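Catalase (Bacillus pumilus, PDB 4QOL) breaks down hydrogen peroxide to water and oxygen at a buried heme, and also shows peroxidase-like reactivity toward phenolic substrates. Local coordinates at residues V93-V98 with R112-K117; G62-F67 with R302-F307; Q264-S269 with K283-E288. One frame throughout, in Å; residues are numbered along the deposited sequence.

Contact 1: residues V93-V98 with R112-K117. With HEM (protoporphyrin IX containing Fe), chain E.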
loop_
_atom_site.group_PDB
_atom_site.type_symbol
_atom_site.label_atom_id
_atom_site.label_comp_id
_atom_site.label_asym_id
_atom_site.label_seq_id
_atom_site.Cartn_x
_atom_site.Cartn_y
_atom_site.Cartn_z
ATOM N N VAL A 93 -12.664 -6.808 23.246
ATOM C CA VAL A 93 -11.418 -6.966 24.010
ATOM C C VAL A 93 -10.471 -7.832 23.237
ATOM O O VAL A 93 -10.873 -8.856 22.709
ATOM C CB VAL A 93 -11.663 -7.618 25.427
ATOM C CG1 VAL A 93 -10.332 -7.922 26.107
ATOM C CG2 VAL A 93 -12.605 -6.714 26.254
ATOM N N ARG A 94 -9.235 -7.382 23.108
ATOM C CA ARG A 94 -8.180 -8.245 22.556
ATOM C C ARG A 94 -7.056 -8.447 23.606
ATOM O O ARG A 94 -6.577 -7.481 24.203
ATOM C CB ARG A 94 -7.579 -7.681 21.279
ATOM C CG ARG A 94 -6.582 -8.609 20.596
ATOM C CD ARG A 94 -6.239 -8.107 19.177
ATOM N NE ARG A 94 -5.212 -8.913 18.503
ATOM C CZ ARG A 94 -3.899 -8.833 18.720
ATOM N NH1 ARG A 94 -3.392 -8.068 19.623
ATOM N NH2 ARG A 94 -3.080 -9.594 17.986
ATOM N N PHE A 95 -6.693 -9.716 23.801
ATOM C CA PHE A 95 -5.574 -10.144 24.674
ATOM C C PHE A 95 -4.468 -10.524 23.793
ATOM O O PHE A 95 -4.722 -11.009 22.647
ATOM C CB PHE A 95 -5.988 -11.320 25.563
ATOM C CG PHE A 95 -7.153 -11.004 26.503
ATOM C CD1 PHE A 95 -7.024 -10.176 27.598
ATOM C CD2 PHE A 95 -8.398 -11.585 26.257
ATOM C CE1 PHE A 95 -8.098 -9.967 28.458
ATOM C CE2 PHE A 95 -9.475 -11.368 27.106
ATOM C CZ PHE A 95 -9.336 -10.558 28.183
ATOM N N SER A 96 -3.233 -10.443 24.266
ATOM C CA SER A 96 -2.111 -10.711 23.413
ATOM C C SER A 96 -0.853 -11.005 24.239
ATOM O O SER A 96 -0.767 -10.650 25.425
ATOM C CB SER A 96 -1.858 -9.496 22.497
ATOM O OG SER A 96 -1.767 -8.313 23.253
ATOM N N THR A 97 0.153 -11.616 23.597
ATOM C CA THR A 97 1.539 -11.473 24.031
ATOM C C THR A 97 2.140 -10.241 23.443
ATOM O O THR A 97 1.399 -9.380 22.931
ATOM C CB THR A 97 2.366 -12.760 23.652
ATOM O OG1 THR A 97 2.419 -12.914 22.252
ATOM C CG2 THR A 97 1.724 -14.063 24.296
ATOM N N VAL A 98 3.450 -10.061 23.493
ATOM C CA VAL A 98 4.079 -8.825 23.057
ATOM C C VAL A 98 5.079 -8.942 21.917
ATOM O O VAL A 98 4.928 -8.267 20.897
ATOM C CB VAL A 98 4.754 -8.047 24.220
ATOM C CG1 VAL A 98 5.402 -6.751 23.666
ATOM C CG2 VAL A 98 3.742 -7.777 25.297
ATOM N N ARG A 112 1.309 -9.454 29.036
ATOM C CA ARG A 112 0.184 -9.672 28.187
ATOM C C ARG A 112 -0.611 -8.407 27.965
ATOM O O ARG A 112 -0.917 -7.681 28.918
ATOM C CB ARG A 112 -0.741 -10.707 28.826
ATOM C CG ARG A 112 -0.508 -12.171 28.382
ATOM C CD ARG A 112 0.912 -12.656 28.528
ATOM N NE ARG A 112 1.090 -14.076 28.088
ATOM C CZ ARG A 112 2.274 -14.654 28.070
ATOM N NH1 ARG A 112 3.335 -13.994 28.461
ATOM N NH2 ARG A 112 2.415 -15.889 27.632
ATOM N N GLY A 113 -1.022 -8.203 26.715
ATOM C CA GLY A 113 -1.948 -7.103 26.423
ATOM C C GLY A 113 -3.345 -7.395 26.870
ATOM O O GLY A 113 -3.800 -8.537 26.838
ATOM N N PHE A 114 -4.028 -6.335 27.205
ATOM C CA PHE A 114 -5.362 -6.361 27.773
ATOM C C PHE A 114 -6.031 -5.077 27.293
ATOM O O PHE A 114 -6.057 -4.055 27.958
ATOM C CB PHE A 114 -5.257 -6.394 29.303
ATOM C CG PHE A 114 -6.508 -6.834 30.017
ATOM C CD1 PHE A 114 -7.751 -6.297 29.733
ATOM C CD2 PHE A 114 -6.411 -7.765 31.049
ATOM C CE1 PHE A 114 -8.890 -6.702 30.435
ATOM C CE2 PHE A 114 -7.522 -8.169 31.756
ATOM C CZ PHE A 114 -8.775 -7.636 31.453
ATOM N N ALA A 115 -6.567 -5.143 26.068
ATOM C CA ALA A 115 -7.084 -3.950 25.348
ATOM C C ALA A 115 -8.599 -3.982 25.284
ATOM O O ALA A 115 -9.157 -4.940 24.780
ATOM C CB ALA A 115 -6.510 -3.901 23.924
ATOM N N VAL A 116 -9.262 -2.974 25.843
ATOM C CA VAL A 116 -10.686 -2.917 25.907
ATOM C C VAL A 116 -11.249 -1.694 25.181
ATOM O O VAL A 116 -10.851 -0.553 25.458
ATOM C CB VAL A 116 -11.145 -2.856 27.392
ATOM C CG1 VAL A 116 -12.683 -2.864 27.482
ATOM C CG2 VAL A 116 -10.536 -4.023 28.185
ATOM N N LYS A 117 -12.155 -1.959 24.254
ATOM C CA LYS A 117 -12.839 -0.907 23.491
ATOM C C LYS A 117 -14.289 -0.865 24.022
ATOM O O LYS A 117 -14.992 -1.867 23.917
ATOM C CB LYS A 117 -12.818 -1.267 22.001
ATOM C CG LYS A 117 -13.590 -0.353 21.053
ATOM C CD LYS A 117 -13.498 -0.758 19.575
ATOM C CE LYS A 117 -12.088 -0.758 19.037
ATOM N NZ LYS A 117 -11.323 0.527 19.171
HETATM C CHA HEM E . -0.055 -2.613 20.484
HETATM C CHB HEM E . 3.067 1.100 20.388
HETATM C CHC HEM E . 3.338 0.891 25.356
HETATM C CHD HEM E . -0.308 -2.301 25.299
HETATM C C1A HEM E . 0.797 -1.614 20.039
HETATM C C2A HEM E . 1.063 -1.297 18.668
HETATM C C3A HEM E . 1.937 -0.254 18.645
HETATM C C4A HEM E . 2.206 0.078 19.986
HETATM C CMA HEM E . 2.505 0.553 17.514
HETATM C CAA HEM E . 0.427 -1.987 17.504
HETATM C CBA HEM E . -1.047 -1.529 17.499
HETATM C CGA HEM E . -1.769 -1.986 16.287
HETATM O O1A HEM E . -3.015 -1.903 16.284
HETATM O O2A HEM E . -1.155 -2.343 15.256
HETATM C C1B HEM E . 3.395 1.309 21.757
HETATM C C2B HEM E . 4.327 2.315 22.165
HETATM C C3B HEM E . 4.432 2.262 23.531
HETATM C C4B HEM E . 3.495 1.229 23.995
HETATM C CMB HEM E . 5.042 3.251 21.224
HETATM C CAB HEM E . 5.222 3.097 24.439
HETATM C CBB HEM E . 5.741 4.241 23.986
HETATM C C1C HEM E . 2.350 -0.003 25.770
HETATM C C2C HEM E . 1.881 -0.075 27.061
HETATM C C3C HEM E . 0.874 -0.990 27.048
HETATM C C4C HEM E . 0.662 -1.432 25.721
HETATM C CMC HEM E . 2.489 0.663 28.234
HETATM C CAC HEM E . 0.026 -1.307 28.147
HETATM C CBC HEM E . -0.141 -0.378 29.073
HETATM C C1D HEM E . -0.496 -2.616 23.945
HETATM C C2D HEM E . -1.482 -3.614 23.528
HETATM C C3D HEM E . -1.411 -3.742 22.200
HETATM C C4D HEM E . -0.375 -2.795 21.800
HETATM C CMD HEM E . -2.363 -4.344 24.498
HETATM C CAD HEM E . -2.237 -4.631 21.305
HETATM C CBD HEM E . -3.578 -3.895 21.085
HETATM C CGD HEM E . -4.374 -4.831 20.223
HETATM O O1D HEM E . -4.965 -5.742 20.791
HETATM O O2D HEM E . -4.437 -4.692 18.972
HETATM N NA HEM E . 1.494 -0.727 20.865
HETATM N NB HEM E . 2.949 0.717 22.880
HETATM N NC HEM E . 1.562 -0.771 24.941
HETATM N ND HEM E . 0.152 -2.139 22.887
HETATM FE FE HEM E . 1.496 -0.769 22.890
#
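S96 O is gripped by two successive residues of the facing segment. G113 N donates to S96 O at 2.8 Å, the shortest polar bond between the segments, and R112 CA adds a CA-H...O contact to the same oxygen. The two strands are antiparallel neighbours in the beta-barrel of the catalase fold, buried, with residues that line the heme pocket. S96 and G113 are a hydrogen-bonded pair, S96 N also donating to G113 O at 3.3 Å. R94 and A115 form the next such pair, with R94 N to A115 O and A115 N to R94 O both at 3.0 Å.

The face with R94, S96, G113 and A115 looks to the heme. R94 is extended from CG to NE, with CG anti to the backbone N (chi1 -174°). The extended chain carries NH1 to the heme propionate oxygen O1D, 3.0 Å away. H57 accepts from R94 NH1 through its O and bonds S96 OG through its ND1. G113 lies opposite S96, and its CA is 3.4 Å from the heme methyl CMD. A side chain on G113 would run into S96 OG.

The other face is apolar. F95 and F114 make a T-shaped pair, centroids 4.9 Å apart and planes at 80°. F114 also stacks on W218 and meets W259 edge-to-face. V93 CG2 touches V116 CG2 beside them.

At the end of the strand pair, T97 lies alongside R112. The guanidinium is fixed by backbone oxygens of E106, L108 and D110, and one of its faces takes T97 CG2, 3.8 Å from R112 NE. Within the phenylalanine pair, F95 CE1 stands over the centre of the F114 ring.

Contact 2: residues G62-F67 with R302-F307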
loop_
_atom_site.group_PDB
_atom_site.type_symbol
_atom_site.label_atom_id
_atom_site.label_comp_id
_atom_site.label_asym_id
_atom_site.label_seq_id
_atom_site.Cartn_x
_atom_site.Cartn_y
_atom_site.Cartn_z
ATOM N N GLY A 62 -9.453 -12.298 20.519
ATOM C CA GLY A 62 -10.481 -11.310 20.861
ATOM C C GLY A 62 -11.816 -11.915 21.290
ATOM O O GLY A 62 -12.180 -13.005 20.885
ATOM N N ALA A 63 -12.603 -11.130 21.992
ATOM C CA ALA A 63 -13.971 -11.511 22.351
ATOM C C ALA A 63 -14.800 -10.273 22.629
ATOM O O ALA A 63 -14.262 -9.253 23.027
ATOM C CB ALA A 63 -13.959 -12.414 23.558
ATOM N N TYR A 64 -16.103 -10.395 22.436
ATOM C CA TYR A 64 -17.035 -9.287 22.832
ATOM C C TYR A 64 -17.684 -9.547 24.170
ATOM O O TYR A 64 -17.760 -10.672 24.645
ATOM C CB TYR A 64 -18.142 -9.200 21.783
ATOM C CG TYR A 64 -17.673 -8.816 20.426
ATOM C CD1 TYR A 64 -17.306 -9.790 19.525
ATOM C CD2 TYR A 64 -17.709 -7.502 19.997
ATOM C CE1 TYR A 64 -16.903 -9.450 18.223
ATOM C CE2 TYR A 64 -17.340 -7.142 18.704
ATOM C CZ TYR A 64 -16.898 -8.150 17.835
ATOM O OH TYR A 64 -16.544 -7.787 16.527
ATOM N N GLY A 65 -18.169 -8.466 24.778
ATOM C CA GLY A 65 -18.866 -8.595 25.999
ATOM C C GLY A 65 -19.574 -7.333 26.408
ATOM O O GLY A 65 -19.919 -6.497 25.585
ATOM N N VAL A 66 -19.841 -7.245 27.690
ATOM C CA VAL A 66 -20.575 -6.117 28.284
ATOM C C VAL A 66 -19.887 -5.648 29.557
ATOM O O VAL A 66 -19.395 -6.446 30.335
ATOM C CB VAL A 66 -22.060 -6.487 28.588
ATOM C CG1 VAL A 66 -22.784 -5.343 29.248
ATOM C CG2 VAL A 66 -22.776 -6.855 27.298
ATOM N N PHE A 67 -19.800 -4.340 29.717
ATOM C CA PHE A 67 -19.425 -3.729 30.957
ATOM C C PHE A 67 -20.623 -3.086 31.673
ATOM O O PHE A 67 -21.370 -2.380 31.068
ATOM C CB PHE A 67 -18.370 -2.630 30.723
ATOM C CG PHE A 67 -17.971 -1.942 32.002
ATOM C CD1 PHE A 67 -17.033 -2.524 32.837
ATOM C CD2 PHE A 67 -18.491 -0.706 32.340
ATOM C CE1 PHE A 67 -16.651 -1.933 34.010
ATOM C CE2 PHE A 67 -18.101 -0.099 33.525
ATOM C CZ PHE A 67 -17.210 -0.725 34.368
ATOM N N ARG A 302 -19.098 -13.513 23.997
ATOM C CA ARG A 302 -19.300 -13.810 22.581
ATOM C C ARG A 302 -17.963 -13.871 21.813
ATOM O O ARG A 302 -17.210 -12.904 21.796
ATOM C CB ARG A 302 -20.247 -12.768 21.992
ATOM C CG ARG A 302 -20.619 -13.035 20.556
ATOM C CD ARG A 302 -21.788 -12.176 20.057
ATOM N NE ARG A 302 -21.635 -10.748 20.364
ATOM C CZ ARG A 302 -21.211 -9.795 19.536
ATOM N NH1 ARG A 302 -20.854 -10.031 18.301
ATOM N NH2 ARG A 302 -21.134 -8.543 19.990
ATOM N N ASN A 303 -17.732 -14.973 21.095
ATOM C CA ASN A 303 -16.620 -15.043 20.212
ATOM C C ASN A 303 -16.947 -14.272 18.906
ATOM O O ASN A 303 -18.100 -14.173 18.496
ATOM C CB ASN A 303 -16.233 -16.487 19.922
ATOM C CG ASN A 303 -15.675 -17.178 21.143
ATOM O OD1 ASN A 303 -14.780 -16.643 21.811
ATOM N ND2 ASN A 303 -16.178 -18.354 21.432
ATOM N N PRO A 304 -15.916 -13.739 18.253
ATOM C CA PRO A 304 -16.156 -13.117 16.936
ATOM C C PRO A 304 -16.638 -14.083 15.900
ATOM O O PRO A 304 -16.427 -15.342 16.004
ATOM C CB PRO A 304 -14.777 -12.554 16.535
ATOM C CG PRO A 304 -14.028 -12.476 17.855
ATOM C CD PRO A 304 -14.494 -13.668 18.636
ATOM N N GLU A 305 -17.239 -13.520 14.866
ATOM C CA GLU A 305 -17.640 -14.401 13.725
ATOM C C GLU A 305 -16.516 -14.717 12.772
ATOM O O GLU A 305 -16.555 -15.755 12.123
ATOM C CB GLU A 305 -18.779 -13.723 12.954
ATOM C CG GLU A 305 -20.065 -13.638 13.787
ATOM C CD GLU A 305 -20.538 -15.060 14.200
ATOM O OE1 GLU A 305 -20.502 -15.433 15.442
ATOM O OE2 GLU A 305 -20.912 -15.822 13.267
ATOM N N ASN A 306 -15.538 -13.808 12.652
ATOM C CA ASN A 306 -14.409 -14.035 11.718
ATOM C C ASN A 306 -13.150 -13.422 12.349
ATOM O O ASN A 306 -13.122 -12.251 12.733
ATOM C CB ASN A 306 -14.668 -13.415 10.358
ATOM C CG ASN A 306 -13.525 -13.648 9.392
ATOM O OD1 ASN A 306 -12.618 -12.810 9.243
ATOM N ND2 ASN A 306 -13.598 -14.766 8.659
ATOM N N PHE A 307 -12.146 -14.242 12.533
ATOM C CA PHE A 307 -10.978 -13.799 13.303
ATOM C C PHE A 307 -10.268 -12.651 12.588
ATOM O O PHE A 307 -9.870 -11.641 13.201
ATOM C CB PHE A 307 -10.031 -14.988 13.524
ATOM C CG PHE A 307 -8.827 -14.665 14.379
ATOM C CD1 PHE A 307 -7.694 -14.161 13.820
ATOM C CD2 PHE A 307 -8.882 -14.842 15.736
ATOM C CE1 PHE A 307 -6.614 -13.825 14.606
ATOM C CE2 PHE A 307 -7.779 -14.633 16.525
ATOM C CZ PHE A 307 -6.648 -14.100 15.975
HETATM O O HOH W 1 -12.083 -15.635 21.809
#
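Y64 and R302 carry both the backbone pairing and the main side-chain contact. Y64 N donates to R302 O at 2.8 Å, a nearly straight bond (163°). R302 N returns a longer one to Y64 O at 3.2 Å. This hydrogen-bonded antiparallel pair joins strand 60-69 to the last residue of strand 293-302, two neighbours in the catalase beta-barrel.

The stacking is between flat groups. The R302 guanidinium lies on the Y64 ring with planes only 16° apart, in a cation-pi contact with R302 CZ 4.1 Å from the ring centroid. It is shifted toward the CB end of the tyrosine, so R302 NH2 is 3.5 Å from Y64 CG. The arginine chain bends at chi3 (49°), which turns its head back over the ring.

The apolar part belongs to P304, whose CB lies 4.1 Å from Y64 CE1 at the ring edge. Separately, P304 CD comes close to the carbonyl oxygen G62 O, at 3.3 Å.

One water adds a polar bridge. It donates to G62 O at 2.8 Å and to N303 OD1 at 2.9 Å. The amide nitrogen of N303 bonds E252 and the carbonyl of Y248, which ties the loop to helix 242-253. Further on, N306 is the N-cap of helix 307-312, where F307 makes backbone hydrogen bonds to a second subunit.

Y64 OH bonds the carboxylate of E310. The tyrosine therefore meets a cation over its ring and an anion at its hydroxyl, and the two charges probably polarise it in the same sense.

Contact 3: residues Q264-S269 with K283-E288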
loop_
_atom_site.group_PDB
_atom_site.type_symbol
_atom_site.label_atom_id
_atom_site.label_comp_id
_atom_site.label_asym_id
_atom_site.label_seq_id
_atom_site.Cartn_x
_atom_site.Cartn_y
_atom_site.Cartn_z
ATOM N N GLN A 264 -8.025 3.646 41.453
ATOM C CA GLN A 264 -7.470 4.485 42.517
ATOM C C GLN A 264 -7.520 5.932 42.082
ATOM O O GLN A 264 -7.315 6.244 40.900
ATOM C CB GLN A 264 -5.982 4.114 42.750
ATOM C CG GLN A 264 -5.691 2.711 43.204
ATOM C CD GLN A 264 -4.196 2.408 43.174
ATOM O OE1 GLN A 264 -3.618 2.188 42.114
ATOM N NE2 GLN A 264 -3.563 2.402 44.348
ATOM N N LEU A 265 -7.808 6.811 43.041
ATOM C CA LEU A 265 -7.944 8.234 42.758
ATOM C C LEU A 265 -6.956 9.014 43.636
ATOM O O LEU A 265 -6.839 8.743 44.838
ATOM C CB LEU A 265 -9.388 8.724 42.984
ATOM C CG LEU A 265 -10.405 8.184 41.963
ATOM C CD1 LEU A 265 -11.820 8.293 42.489
ATOM C CD2 LEU A 265 -10.267 8.923 40.631
ATOM N N MET A 266 -6.238 9.951 43.030
ATOM C CA MET A 266 -5.247 10.794 43.717
ATOM C C MET A 266 -5.481 12.253 43.373
ATOM O O MET A 266 -5.642 12.606 42.204
ATOM C CB MET A 266 -3.835 10.338 43.318
ATOM C CG MET A 266 -2.725 11.244 43.771
ATOM S SD MET A 266 -1.113 10.759 43.062
ATOM C CE MET A 266 -0.730 9.227 43.854
ATOM N N PRO A 267 -5.516 13.136 44.390
ATOM C CA PRO A 267 -5.482 14.567 44.073
ATOM C C PRO A 267 -4.268 14.997 43.288
ATOM O O PRO A 267 -3.191 14.542 43.563
ATOM C CB PRO A 267 -5.426 15.247 45.453
ATOM C CG PRO A 267 -5.750 14.210 46.452
ATOM C CD PRO A 267 -5.551 12.849 45.828
ATOM N N LEU A 268 -4.434 15.919 42.339
ATOM C CA LEU A 268 -3.272 16.440 41.610
ATOM C C LEU A 268 -2.241 16.956 42.577
ATOM O O LEU A 268 -1.039 16.811 42.342
ATOM C CB LEU A 268 -3.656 17.557 40.668
ATOM C CG LEU A 268 -4.598 17.223 39.531
ATOM C CD1 LEU A 268 -4.784 18.475 38.670
ATOM C CD2 LEU A 268 -4.062 16.081 38.709
ATOM N N SER A 269 -2.700 17.526 43.679
ATOM C CA SER A 269 -1.781 18.173 44.611
ATOM C C SER A 269 -0.881 17.198 45.389
ATOM O O SER A 269 0.040 17.649 46.069
ATOM C CB SER A 269 -2.561 19.045 45.614
ATOM O OG SER A 269 -3.517 18.292 46.336
ATOM N N LYS A 283 6.190 3.318 38.101
ATOM C CA LYS A 283 5.726 3.355 39.479
ATOM C C LYS A 283 4.294 2.856 39.584
ATOM O O LYS A 283 3.445 3.186 38.737
ATOM C CB LYS A 283 5.753 4.805 40.023
ATOM C CG LYS A 283 7.098 5.472 39.940
ATOM C CD LYS A 283 8.067 4.857 40.945
ATOM C CE LYS A 283 9.451 5.469 40.922
ATOM N NZ LYS A 283 10.208 5.056 39.706
ATOM N N THR A 284 3.979 2.208 40.697
ATOM C CA THR A 284 2.601 1.998 41.178
ATOM C C THR A 284 2.294 2.961 42.323
ATOM O O THR A 284 3.189 3.647 42.858
ATOM C CB THR A 284 2.373 0.593 41.691
ATOM O OG1 THR A 284 3.325 0.277 42.720
ATOM C CG2 THR A 284 2.518 -0.407 40.551
ATOM N N TRP A 285 1.001 3.038 42.638
ATOM C CA TRP A 285 0.560 3.768 43.815
ATOM C C TRP A 285 0.199 2.782 44.882
ATOM O O TRP A 285 -0.524 1.798 44.641
ATOM C CB TRP A 285 -0.706 4.620 43.498
ATOM C CG TRP A 285 -0.603 5.652 42.456
ATOM C CD1 TRP A 285 0.502 6.204 41.915
ATOM C CD2 TRP A 285 -1.736 6.368 41.903
ATOM N NE1 TRP A 285 0.138 7.188 40.999
ATOM C CE2 TRP A 285 -1.241 7.317 40.992
ATOM C CE3 TRP A 285 -3.129 6.264 42.096
ATOM C CZ2 TRP A 285 -2.100 8.163 40.207
ATOM C CZ3 TRP A 285 -3.959 7.060 41.378
ATOM C CH2 TRP A 285 -3.455 8.033 40.436
ATOM N N SER A 286 0.526 3.160 46.117
ATOM C CA SER A 286 0.135 2.350 47.272
ATOM C C SER A 286 -1.344 2.101 47.366
ATOM O O SER A 286 -2.123 3.053 47.308
ATOM C CB SER A 286 0.603 3.023 48.559
ATOM O OG SER A 286 0.004 2.364 49.665
ATOM N N GLU A 287 -1.752 0.856 47.522
ATOM C CA GLU A 287 -3.180 0.509 47.711
ATOM C C GLU A 287 -3.669 0.767 49.129
ATOM O O GLU A 287 -4.871 0.874 49.364
ATOM C CB GLU A 287 -3.447 -0.930 47.255
ATOM C CG GLU A 287 -3.132 -1.046 45.768
ATOM C CD GLU A 287 -3.494 -2.376 45.115
ATOM O OE1 GLU A 287 -3.862 -3.321 45.834
ATOM O OE2 GLU A 287 -3.363 -2.458 43.859
ATOM N N GLU A 288 -2.722 0.950 50.052
ATOM C CA GLU A 288 -3.053 1.407 51.427
ATOM C C GLU A 288 -3.368 2.914 51.376
ATOM O O GLU A 288 -4.405 3.351 51.881
ATOM C CB GLU A 288 -1.988 1.015 52.555
ATOM C CG GLU A 288 -0.512 0.912 52.200
ATOM C CD GLU A 288 -0.019 -0.464 51.700
ATOM O OE1 GLU A 288 -0.408 -0.934 50.603
ATOM O OE2 GLU A 288 0.816 -1.067 52.412
HETATM O O HOH W 2 -1.207 1.446 41.415
#
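The indole of W285 carries M266 CE on one face, and its edge meets the backbone of Q264. The indole also makes a cation-pi contact with K215. M266 CE stands 3.5 Å from the centroid of the five-membered ring of W285 and 10° off the normal, a CH-pi contact. M266 SD lies over the six-membered ring at 4.3 Å from its centroid, so the pair is also a Met-aromatic contact. The bend at chi3 of M266 (-69°) folds the methyl over the indole. At the edge, W285 CZ3 is 3.5 Å from Q264 O, and W285 NE1 hydrogen-bonds P278 O.

The Q264 amide runs past the indole, its plane turned 53° from the ring. Q264 NE2 donates to W285 O at 3.1 Å in a nearly straight bond. The oxygen lies in the amide plane, but the donor stands well above the carbonyl plane of W285. NE2 also bonds Y290 O, while Q264 OE1 is held by H217 NE2. Bonds at both its nitrogen and its oxygen are likely to fix the rotation of the amide. A water accepts from W285 N at 3.0 Å and probably donates to Q264 OE1, bridging the two segments.

An alanine in place of W285 would probably open a gap under M266 and leave P278 O without its indole N-H partner.

The contact sets the loop between strands 258-267 and 293-302 against strands 258-267 and 211-220, where W285 touches Y213.

In the fold
From the N terminus, 62-67 comes first and waits for 302-307, so contact 2 closes a loop of 234 residues. Contacts 1 and 3 both nest inside it. They lie in series and do not cross, each closing a short connection of 13 residues with no helix or strand. All three reach the same antiparallel sheet. Contacts 1 and 2 touch: V93 N is 2.9 Å from A63 O, probably a hydrogen bond. Contact 3 stands apart, its centre about 24 Å from that of contact 1. Contact 1 pairs two strands against the heme. Contact 2 joins strand 60-69 to the end of strand 293-302. Contact 3 joins strand 258-267 to the loop before strand 293-302.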